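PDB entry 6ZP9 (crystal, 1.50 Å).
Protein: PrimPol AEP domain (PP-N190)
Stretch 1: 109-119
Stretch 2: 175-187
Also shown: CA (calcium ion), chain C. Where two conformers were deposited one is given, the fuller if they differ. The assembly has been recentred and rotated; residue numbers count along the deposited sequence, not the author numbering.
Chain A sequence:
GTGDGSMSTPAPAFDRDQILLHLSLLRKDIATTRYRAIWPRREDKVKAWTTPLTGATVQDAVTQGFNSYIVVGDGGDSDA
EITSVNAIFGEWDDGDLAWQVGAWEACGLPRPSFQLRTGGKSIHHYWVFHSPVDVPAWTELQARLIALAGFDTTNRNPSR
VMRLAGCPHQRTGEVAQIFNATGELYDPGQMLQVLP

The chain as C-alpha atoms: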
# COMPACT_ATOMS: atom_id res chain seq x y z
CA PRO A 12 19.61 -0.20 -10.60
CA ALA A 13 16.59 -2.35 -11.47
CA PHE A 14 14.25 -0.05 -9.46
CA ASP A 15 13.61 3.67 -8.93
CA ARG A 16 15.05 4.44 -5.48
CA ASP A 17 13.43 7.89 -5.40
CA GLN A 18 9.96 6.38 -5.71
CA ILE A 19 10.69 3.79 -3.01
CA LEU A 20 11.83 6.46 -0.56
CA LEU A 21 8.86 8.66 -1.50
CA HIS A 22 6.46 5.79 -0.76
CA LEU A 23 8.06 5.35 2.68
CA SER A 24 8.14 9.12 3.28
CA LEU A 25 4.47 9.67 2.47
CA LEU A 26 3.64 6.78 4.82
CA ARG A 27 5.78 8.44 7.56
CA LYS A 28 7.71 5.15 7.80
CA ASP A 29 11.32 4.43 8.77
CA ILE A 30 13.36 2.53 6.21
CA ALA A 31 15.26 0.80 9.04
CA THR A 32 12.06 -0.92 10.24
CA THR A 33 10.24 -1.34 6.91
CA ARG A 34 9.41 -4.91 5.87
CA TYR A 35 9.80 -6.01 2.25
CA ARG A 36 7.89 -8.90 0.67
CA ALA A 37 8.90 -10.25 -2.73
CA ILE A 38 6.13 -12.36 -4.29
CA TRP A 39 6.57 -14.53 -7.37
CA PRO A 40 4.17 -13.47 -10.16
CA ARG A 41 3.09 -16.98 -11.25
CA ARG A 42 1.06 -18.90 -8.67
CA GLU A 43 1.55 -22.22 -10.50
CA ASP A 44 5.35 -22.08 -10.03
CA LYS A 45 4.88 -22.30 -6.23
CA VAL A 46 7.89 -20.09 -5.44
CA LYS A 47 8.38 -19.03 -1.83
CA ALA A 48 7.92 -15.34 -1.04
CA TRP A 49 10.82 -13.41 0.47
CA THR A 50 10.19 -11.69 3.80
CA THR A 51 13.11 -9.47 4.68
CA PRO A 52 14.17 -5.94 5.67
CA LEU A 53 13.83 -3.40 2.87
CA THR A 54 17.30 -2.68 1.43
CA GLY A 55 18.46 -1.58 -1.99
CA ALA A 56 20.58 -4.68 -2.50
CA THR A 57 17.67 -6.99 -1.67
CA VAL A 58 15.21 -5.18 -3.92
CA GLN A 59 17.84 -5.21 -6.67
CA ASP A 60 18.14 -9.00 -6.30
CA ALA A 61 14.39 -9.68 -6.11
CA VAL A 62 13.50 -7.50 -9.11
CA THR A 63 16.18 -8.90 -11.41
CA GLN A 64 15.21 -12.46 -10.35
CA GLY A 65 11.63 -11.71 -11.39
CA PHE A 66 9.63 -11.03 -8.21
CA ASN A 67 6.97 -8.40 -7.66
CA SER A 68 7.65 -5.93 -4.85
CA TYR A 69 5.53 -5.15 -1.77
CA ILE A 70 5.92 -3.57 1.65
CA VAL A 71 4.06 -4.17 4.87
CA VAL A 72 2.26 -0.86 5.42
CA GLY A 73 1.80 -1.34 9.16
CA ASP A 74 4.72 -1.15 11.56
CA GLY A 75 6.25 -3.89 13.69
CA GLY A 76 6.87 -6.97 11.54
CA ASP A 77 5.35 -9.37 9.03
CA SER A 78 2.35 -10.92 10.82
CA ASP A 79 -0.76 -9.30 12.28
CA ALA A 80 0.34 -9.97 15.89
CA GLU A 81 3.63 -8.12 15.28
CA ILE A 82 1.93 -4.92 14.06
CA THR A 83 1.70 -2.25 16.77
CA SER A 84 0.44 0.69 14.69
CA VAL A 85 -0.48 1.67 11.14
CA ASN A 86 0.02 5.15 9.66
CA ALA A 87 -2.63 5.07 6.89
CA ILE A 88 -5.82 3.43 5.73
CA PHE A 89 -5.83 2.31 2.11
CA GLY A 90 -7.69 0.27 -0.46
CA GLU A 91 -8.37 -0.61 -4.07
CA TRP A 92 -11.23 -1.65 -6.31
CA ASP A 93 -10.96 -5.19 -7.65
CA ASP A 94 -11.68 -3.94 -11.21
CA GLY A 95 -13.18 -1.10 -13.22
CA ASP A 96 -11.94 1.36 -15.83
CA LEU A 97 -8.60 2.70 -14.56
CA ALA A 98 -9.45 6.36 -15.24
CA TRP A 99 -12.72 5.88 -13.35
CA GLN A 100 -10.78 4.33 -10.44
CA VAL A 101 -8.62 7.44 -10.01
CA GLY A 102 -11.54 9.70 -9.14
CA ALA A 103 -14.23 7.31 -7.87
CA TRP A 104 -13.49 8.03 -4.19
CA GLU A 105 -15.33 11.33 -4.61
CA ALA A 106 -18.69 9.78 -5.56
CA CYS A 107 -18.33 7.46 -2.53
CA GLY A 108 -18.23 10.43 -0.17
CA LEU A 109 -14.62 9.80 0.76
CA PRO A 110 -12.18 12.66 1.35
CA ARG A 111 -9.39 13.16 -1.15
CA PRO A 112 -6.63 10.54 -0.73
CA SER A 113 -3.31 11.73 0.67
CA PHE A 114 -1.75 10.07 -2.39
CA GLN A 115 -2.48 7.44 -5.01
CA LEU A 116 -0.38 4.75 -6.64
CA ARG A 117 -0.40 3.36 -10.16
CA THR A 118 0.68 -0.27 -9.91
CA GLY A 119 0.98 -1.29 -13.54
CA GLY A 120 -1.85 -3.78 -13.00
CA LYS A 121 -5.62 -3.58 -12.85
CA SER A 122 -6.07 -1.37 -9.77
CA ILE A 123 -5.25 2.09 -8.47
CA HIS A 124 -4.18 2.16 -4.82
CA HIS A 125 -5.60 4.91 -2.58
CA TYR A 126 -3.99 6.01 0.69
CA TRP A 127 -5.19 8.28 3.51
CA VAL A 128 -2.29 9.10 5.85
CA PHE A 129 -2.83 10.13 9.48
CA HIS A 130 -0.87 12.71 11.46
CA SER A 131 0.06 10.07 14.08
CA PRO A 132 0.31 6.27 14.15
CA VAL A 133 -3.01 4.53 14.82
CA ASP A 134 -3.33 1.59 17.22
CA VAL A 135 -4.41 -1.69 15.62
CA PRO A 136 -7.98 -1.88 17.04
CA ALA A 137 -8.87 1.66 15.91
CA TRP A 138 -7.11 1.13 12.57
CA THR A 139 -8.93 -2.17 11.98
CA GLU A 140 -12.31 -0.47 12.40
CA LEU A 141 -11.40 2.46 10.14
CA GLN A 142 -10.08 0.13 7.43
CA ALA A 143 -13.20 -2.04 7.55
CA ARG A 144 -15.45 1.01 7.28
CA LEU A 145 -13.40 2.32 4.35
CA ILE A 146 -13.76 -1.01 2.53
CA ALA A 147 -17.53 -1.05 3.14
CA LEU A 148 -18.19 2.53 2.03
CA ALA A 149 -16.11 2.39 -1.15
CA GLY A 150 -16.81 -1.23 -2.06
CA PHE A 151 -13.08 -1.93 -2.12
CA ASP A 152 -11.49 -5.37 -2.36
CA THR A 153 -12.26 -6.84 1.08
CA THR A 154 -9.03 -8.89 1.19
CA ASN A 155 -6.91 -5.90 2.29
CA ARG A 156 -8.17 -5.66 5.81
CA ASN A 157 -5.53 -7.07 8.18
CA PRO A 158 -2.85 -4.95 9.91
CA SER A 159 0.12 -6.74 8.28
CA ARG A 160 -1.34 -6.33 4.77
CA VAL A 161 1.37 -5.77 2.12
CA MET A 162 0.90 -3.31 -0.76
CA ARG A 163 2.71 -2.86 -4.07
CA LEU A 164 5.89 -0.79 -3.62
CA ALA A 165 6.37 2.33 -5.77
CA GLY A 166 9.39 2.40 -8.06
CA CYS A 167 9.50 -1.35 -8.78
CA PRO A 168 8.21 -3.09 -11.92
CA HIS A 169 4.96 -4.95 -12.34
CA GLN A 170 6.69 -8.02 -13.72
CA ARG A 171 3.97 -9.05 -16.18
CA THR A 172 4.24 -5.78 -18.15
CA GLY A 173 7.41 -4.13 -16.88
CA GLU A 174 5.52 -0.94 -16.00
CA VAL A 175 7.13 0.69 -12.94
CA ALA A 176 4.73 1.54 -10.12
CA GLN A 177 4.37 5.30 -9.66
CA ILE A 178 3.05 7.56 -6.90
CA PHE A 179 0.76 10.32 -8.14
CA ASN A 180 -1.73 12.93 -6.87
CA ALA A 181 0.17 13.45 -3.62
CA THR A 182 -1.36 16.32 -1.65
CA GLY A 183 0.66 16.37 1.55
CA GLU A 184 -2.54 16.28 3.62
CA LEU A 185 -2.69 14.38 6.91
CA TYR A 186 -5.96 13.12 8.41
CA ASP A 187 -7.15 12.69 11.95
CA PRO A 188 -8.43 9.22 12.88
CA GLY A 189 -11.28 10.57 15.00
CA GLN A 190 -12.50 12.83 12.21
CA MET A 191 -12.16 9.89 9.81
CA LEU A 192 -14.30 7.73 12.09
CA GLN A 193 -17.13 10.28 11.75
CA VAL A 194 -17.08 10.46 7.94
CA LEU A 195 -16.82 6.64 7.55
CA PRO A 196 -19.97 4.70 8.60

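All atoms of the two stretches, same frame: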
# COMPACT_ATOMS: atom_id res chain seq x y z
N LEU A 109 -15.90 9.82 0.08
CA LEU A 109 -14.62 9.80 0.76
C LEU A 109 -13.92 11.14 0.61
O LEU A 109 -14.16 11.87 -0.35
CB LEU A 109 -13.73 8.71 0.18
CG LEU A 109 -14.19 7.29 0.50
CD1 LEU A 109 -13.44 6.29 -0.37
CD2 LEU A 109 -13.96 7.03 1.97
N PRO A 110 -13.05 11.50 1.56
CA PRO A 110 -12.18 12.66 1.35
C PRO A 110 -11.07 12.32 0.37
O PRO A 110 -10.82 11.15 0.06
CB PRO A 110 -11.63 12.94 2.76
CG PRO A 110 -11.62 11.61 3.41
CD PRO A 110 -12.80 10.85 2.85
N ARG A 111 -10.42 13.35 -0.14
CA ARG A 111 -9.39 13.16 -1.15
C ARG A 111 -8.24 12.34 -0.57
O ARG A 111 -7.78 12.64 0.54
CB ARG A 111 -8.88 14.50 -1.66
CG ARG A 111 -7.82 14.38 -2.73
CD ARG A 111 -7.40 15.75 -3.24
NE ARG A 111 -8.55 16.50 -3.75
CZ ARG A 111 -9.03 16.39 -4.99
NH1 ARG A 111 -8.48 15.55 -5.87
NH2 ARG A 111 -10.08 17.11 -5.35
N PRO A 112 -7.75 11.32 -1.27
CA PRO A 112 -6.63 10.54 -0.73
C PRO A 112 -5.40 11.42 -0.52
O PRO A 112 -5.18 12.41 -1.23
CB PRO A 112 -6.38 9.48 -1.82
CG PRO A 112 -7.71 9.36 -2.52
CD PRO A 112 -8.27 10.75 -2.52
N SER A 113 -4.60 11.07 0.50
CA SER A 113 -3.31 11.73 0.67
C SER A 113 -2.43 11.54 -0.55
O SER A 113 -1.72 12.47 -0.96
CB SER A 113 -2.61 11.19 1.92
OG SER A 113 -3.37 11.45 3.08
N PHE A 114 -2.43 10.33 -1.12
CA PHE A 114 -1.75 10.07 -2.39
C PHE A 114 -2.34 8.81 -3.00
O PHE A 114 -3.08 8.07 -2.36
CB PHE A 114 -0.24 9.93 -2.23
CG PHE A 114 0.21 8.69 -1.49
CD1 PHE A 114 0.26 8.68 -0.11
CD2 PHE A 114 0.65 7.58 -2.17
CE1 PHE A 114 0.71 7.58 0.58
CE2 PHE A 114 1.10 6.45 -1.49
CZ PHE A 114 1.13 6.46 -0.10
N GLN A 115 -2.02 8.60 -4.27
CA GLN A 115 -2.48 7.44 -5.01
C GLN A 115 -1.28 6.77 -5.65
O GLN A 115 -0.19 7.34 -5.73
CB GLN A 115 -3.54 7.83 -6.06
CG GLN A 115 -4.77 8.47 -5.43
CD GLN A 115 -5.81 8.90 -6.43
OE1 GLN A 115 -5.60 9.85 -7.19
NE2 GLN A 115 -6.95 8.21 -6.42
N LEU A 116 -1.48 5.53 -6.09
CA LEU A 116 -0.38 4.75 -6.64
C LEU A 116 -0.87 3.98 -7.86
O LEU A 116 -1.89 3.28 -7.80
CB LEU A 116 0.19 3.78 -5.60
CG LEU A 116 1.48 3.09 -6.05
CD1 LEU A 116 2.50 3.10 -4.93
CD2 LEU A 116 1.18 1.67 -6.48
N ARG A 117 -0.15 4.14 -8.95
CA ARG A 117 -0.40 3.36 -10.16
C ARG A 117 0.48 2.12 -10.10
O ARG A 117 1.70 2.24 -10.01
CB ARG A 117 -0.08 4.22 -11.41
CG ARG A 117 -0.72 3.79 -12.72
CD ARG A 117 -1.46 4.95 -13.40
NE ARG A 117 -0.71 6.20 -13.29
CZ ARG A 117 -1.26 7.42 -13.26
NH1 ARG A 117 -0.48 8.49 -13.15
NH2 ARG A 117 -2.58 7.57 -13.34
N THR A 118 -0.09 0.95 -10.13
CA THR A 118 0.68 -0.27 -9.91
C THR A 118 1.28 -0.84 -11.18
O THR A 118 2.26 -1.59 -11.10
CB THR A 118 -0.18 -1.37 -9.29
OG1 THR A 118 -1.20 -1.75 -10.23
CG2 THR A 118 -0.82 -0.89 -8.00
N GLY A 119 0.71 -0.54 -12.34
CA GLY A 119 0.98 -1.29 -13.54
C GLY A 119 -0.01 -2.40 -13.82
O GLY A 119 -0.06 -2.91 -14.95
N VAL A 175 6.62 0.40 -14.28
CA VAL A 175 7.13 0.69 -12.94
C VAL A 175 6.06 1.42 -12.14
O VAL A 175 5.49 2.41 -12.61
CB VAL A 175 8.43 1.52 -13.01
CG1 VAL A 175 8.95 1.82 -11.63
CG2 VAL A 175 9.49 0.78 -13.82
N ALA A 176 5.76 0.92 -10.94
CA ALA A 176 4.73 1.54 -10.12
C ALA A 176 5.11 2.98 -9.78
O ALA A 176 6.27 3.29 -9.52
CB ALA A 176 4.51 0.74 -8.84
N GLN A 177 4.12 3.87 -9.78
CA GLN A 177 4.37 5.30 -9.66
C GLN A 177 3.38 5.94 -8.69
O GLN A 177 2.17 5.71 -8.80
CB GLN A 177 4.26 5.98 -11.03
CG GLN A 177 4.33 7.50 -10.98
CD GLN A 177 5.75 8.02 -11.04
OE1 GLN A 177 6.70 7.24 -11.16
NE2 GLN A 177 5.90 9.33 -10.95
N ILE A 178 3.90 6.75 -7.77
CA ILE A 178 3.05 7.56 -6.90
C ILE A 178 2.56 8.78 -7.68
O ILE A 178 3.31 9.37 -8.46
CB ILE A 178 3.81 7.96 -5.63
CG1 ILE A 178 3.91 6.74 -4.73
CG2 ILE A 178 3.12 9.13 -4.90
CD1 ILE A 178 4.78 6.93 -3.56
N PHE A 179 1.29 9.14 -7.48
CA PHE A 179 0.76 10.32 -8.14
C PHE A 179 -0.34 10.93 -7.28
O PHE A 179 -0.84 10.31 -6.34
CB PHE A 179 0.27 9.99 -9.56
CG PHE A 179 -0.98 9.14 -9.60
CD1 PHE A 179 -0.93 7.77 -9.35
CD2 PHE A 179 -2.22 9.72 -9.89
CE1 PHE A 179 -2.08 6.99 -9.38
CE2 PHE A 179 -3.38 8.95 -9.94
CZ PHE A 179 -3.31 7.58 -9.68
N ASN A 180 -0.69 12.18 -7.59
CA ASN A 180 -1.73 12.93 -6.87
C ASN A 180 -1.44 13.05 -5.38
O ASN A 180 -2.36 13.04 -4.55
CB ASN A 180 -3.12 12.33 -7.12
CG ASN A 180 -3.67 12.67 -8.49
OD1 ASN A 180 -3.20 13.60 -9.15
ND2 ASN A 180 -4.69 11.93 -8.92
N ALA A 181 -0.17 13.17 -5.01
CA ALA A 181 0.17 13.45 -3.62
C ALA A 181 -0.26 14.87 -3.26
O ALA A 181 -0.08 15.81 -4.04
CB ALA A 181 1.66 13.26 -3.37
N THR A 182 -0.87 15.02 -2.09
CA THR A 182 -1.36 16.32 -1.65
C THR A 182 -0.65 16.84 -0.42
O THR A 182 -0.75 18.03 -0.13
CB THR A 182 -2.86 16.25 -1.34
OG1 THR A 182 -3.05 15.44 -0.17
CG2 THR A 182 -3.64 15.63 -2.48
N GLY A 183 0.05 15.98 0.31
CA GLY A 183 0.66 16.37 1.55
C GLY A 183 -0.28 16.39 2.73
O GLY A 183 0.18 16.63 3.86
N GLU A 184 -1.58 16.14 2.53
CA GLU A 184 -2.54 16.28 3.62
C GLU A 184 -2.49 15.09 4.57
O GLU A 184 -2.28 13.94 4.15
CB GLU A 184 -3.95 16.46 3.07
CG GLU A 184 -4.12 17.74 2.23
CD GLU A 184 -4.01 19.05 3.03
OE1 GLU A 184 -4.14 19.05 4.27
OE2 GLU A 184 -3.81 20.10 2.39
N LEU A 185 -2.68 15.38 5.85
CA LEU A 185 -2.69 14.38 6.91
C LEU A 185 -4.06 14.42 7.59
O LEU A 185 -4.59 15.50 7.85
CB LEU A 185 -1.59 14.64 7.93
CG LEU A 185 -0.15 14.56 7.39
CD1 LEU A 185 0.89 14.87 8.45
CD2 LEU A 185 0.09 13.20 6.78
N TYR A 186 -4.62 13.24 7.85
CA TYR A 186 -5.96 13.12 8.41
C TYR A 186 -5.89 12.81 9.90
O TYR A 186 -4.86 12.40 10.43
CB TYR A 186 -6.77 12.04 7.68
CG TYR A 186 -7.23 12.51 6.32
CD1 TYR A 186 -8.39 13.24 6.18
CD2 TYR A 186 -6.45 12.28 5.20
CE1 TYR A 186 -8.79 13.71 4.95
CE2 TYR A 186 -6.84 12.75 3.95
CZ TYR A 186 -8.01 13.47 3.83
OH TYR A 186 -8.41 13.94 2.60
N ASP A 187 -7.01 13.03 10.56
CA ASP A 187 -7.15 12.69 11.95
C ASP A 187 -8.05 11.48 12.09
O ASP A 187 -9.14 11.47 11.50
CB ASP A 187 -7.73 13.87 12.74
CG ASP A 187 -8.03 13.51 14.17
OD1 ASP A 187 -7.08 13.49 14.99
OD2 ASP A 187 -9.21 13.23 14.47
CA CA C . -5.15 17.77 7.95
O HOH W 1 -4.89 12.35 -3.99
O HOH W 2 -5.49 14.89 0.52
O HOH W 3 0.65 13.31 0.10
O HOH W 4 -6.28 17.53 5.59
O HOH W 5 -5.96 17.70 10.20
O HOH W 6 -5.88 20.08 7.88
O HOH W 7 -7.51 16.94 7.45

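The two stretches run alongside each other in opposite directions, with strands 114-117 and 177-179 forming an antiparallel ladder whose axes approach to 4.6 Å; together they bury 895 Å². The contact begins at A176, whose CA lies 3.1 Å from R117 O in a CA-H...O contact and whose CB lies 4.2 Å from L116 CD2.

Q177 and R117 form the first hydrogen-bonded pair of the ladder. R117 N donates to Q177 O (2.8 Å) and Q177 N returns a bond to R117 O (2.9 Å), while the end of the Q177 side chain leads away from stretch 1. At the next step I178 faces L116 in a non-hydrogen-bonded pair. Their side chains lie on the same buried face of the sheet, where L116 CD1 meets I178 CG1 at 3.9 Å and I178 CG2 also approaches F114 CD2 at 4.0 Å, a purely apolar cluster.

F179 pairs with Q115 through two backbone hydrogen bonds, F179 N to Q115 O and Q115 N to F179 O, both 2.9 Å. Its ring, on the face shared with Q115 and R117, is sandwiched between those two side chains. The R117 guanidinium lies flat on one face, the planes 14° apart and R117 CZ 3.8 Å from the ring centroid, so that the cation sits over the π-cloud. Over the opposite face, Q115 CB makes a CH-π contact, 3.9 Å from the centroid.

Beyond the strand, N180 has positive phi and psi (57/35), and its side chain extends the pairing: N180 ND2 donates to Q115 OE1 at 2.9 Å in a nearly linear bond. Water 1 bridges the backbones here, donating to both N180 O (2.7 Å) and P112 O (2.8 Å). A181 packs its CB against F114 CB at 4.0 Å.

S113 O then becomes a focus of bonding. It accepts from T182 N at 2.9 Å and from water 3 at 2.7 Å; the same water accepts from G183 N (2.7 Å), tying the turn to stretch 1. The T182 methyl CG2 rests 3.8 Å from R111 CD, and T182 OG1 accepts from E184 N at 3.2 Å, bracing the turn internally. E184 O receives a hydrogen bond from S113 OG (2.9 Å).

L185 contributes little to the contact, but its carbonyl O binds the calcium ion at 2.3 Å. Y186 closes the interface: its side chain points toward stretch 1, its OH donates a very short hydrogen bond to R111 O (2.5 Å), and its CE1 packs 3.7 Å from P110 CB. D187, out of reach of stretch 1, caps the helix that follows.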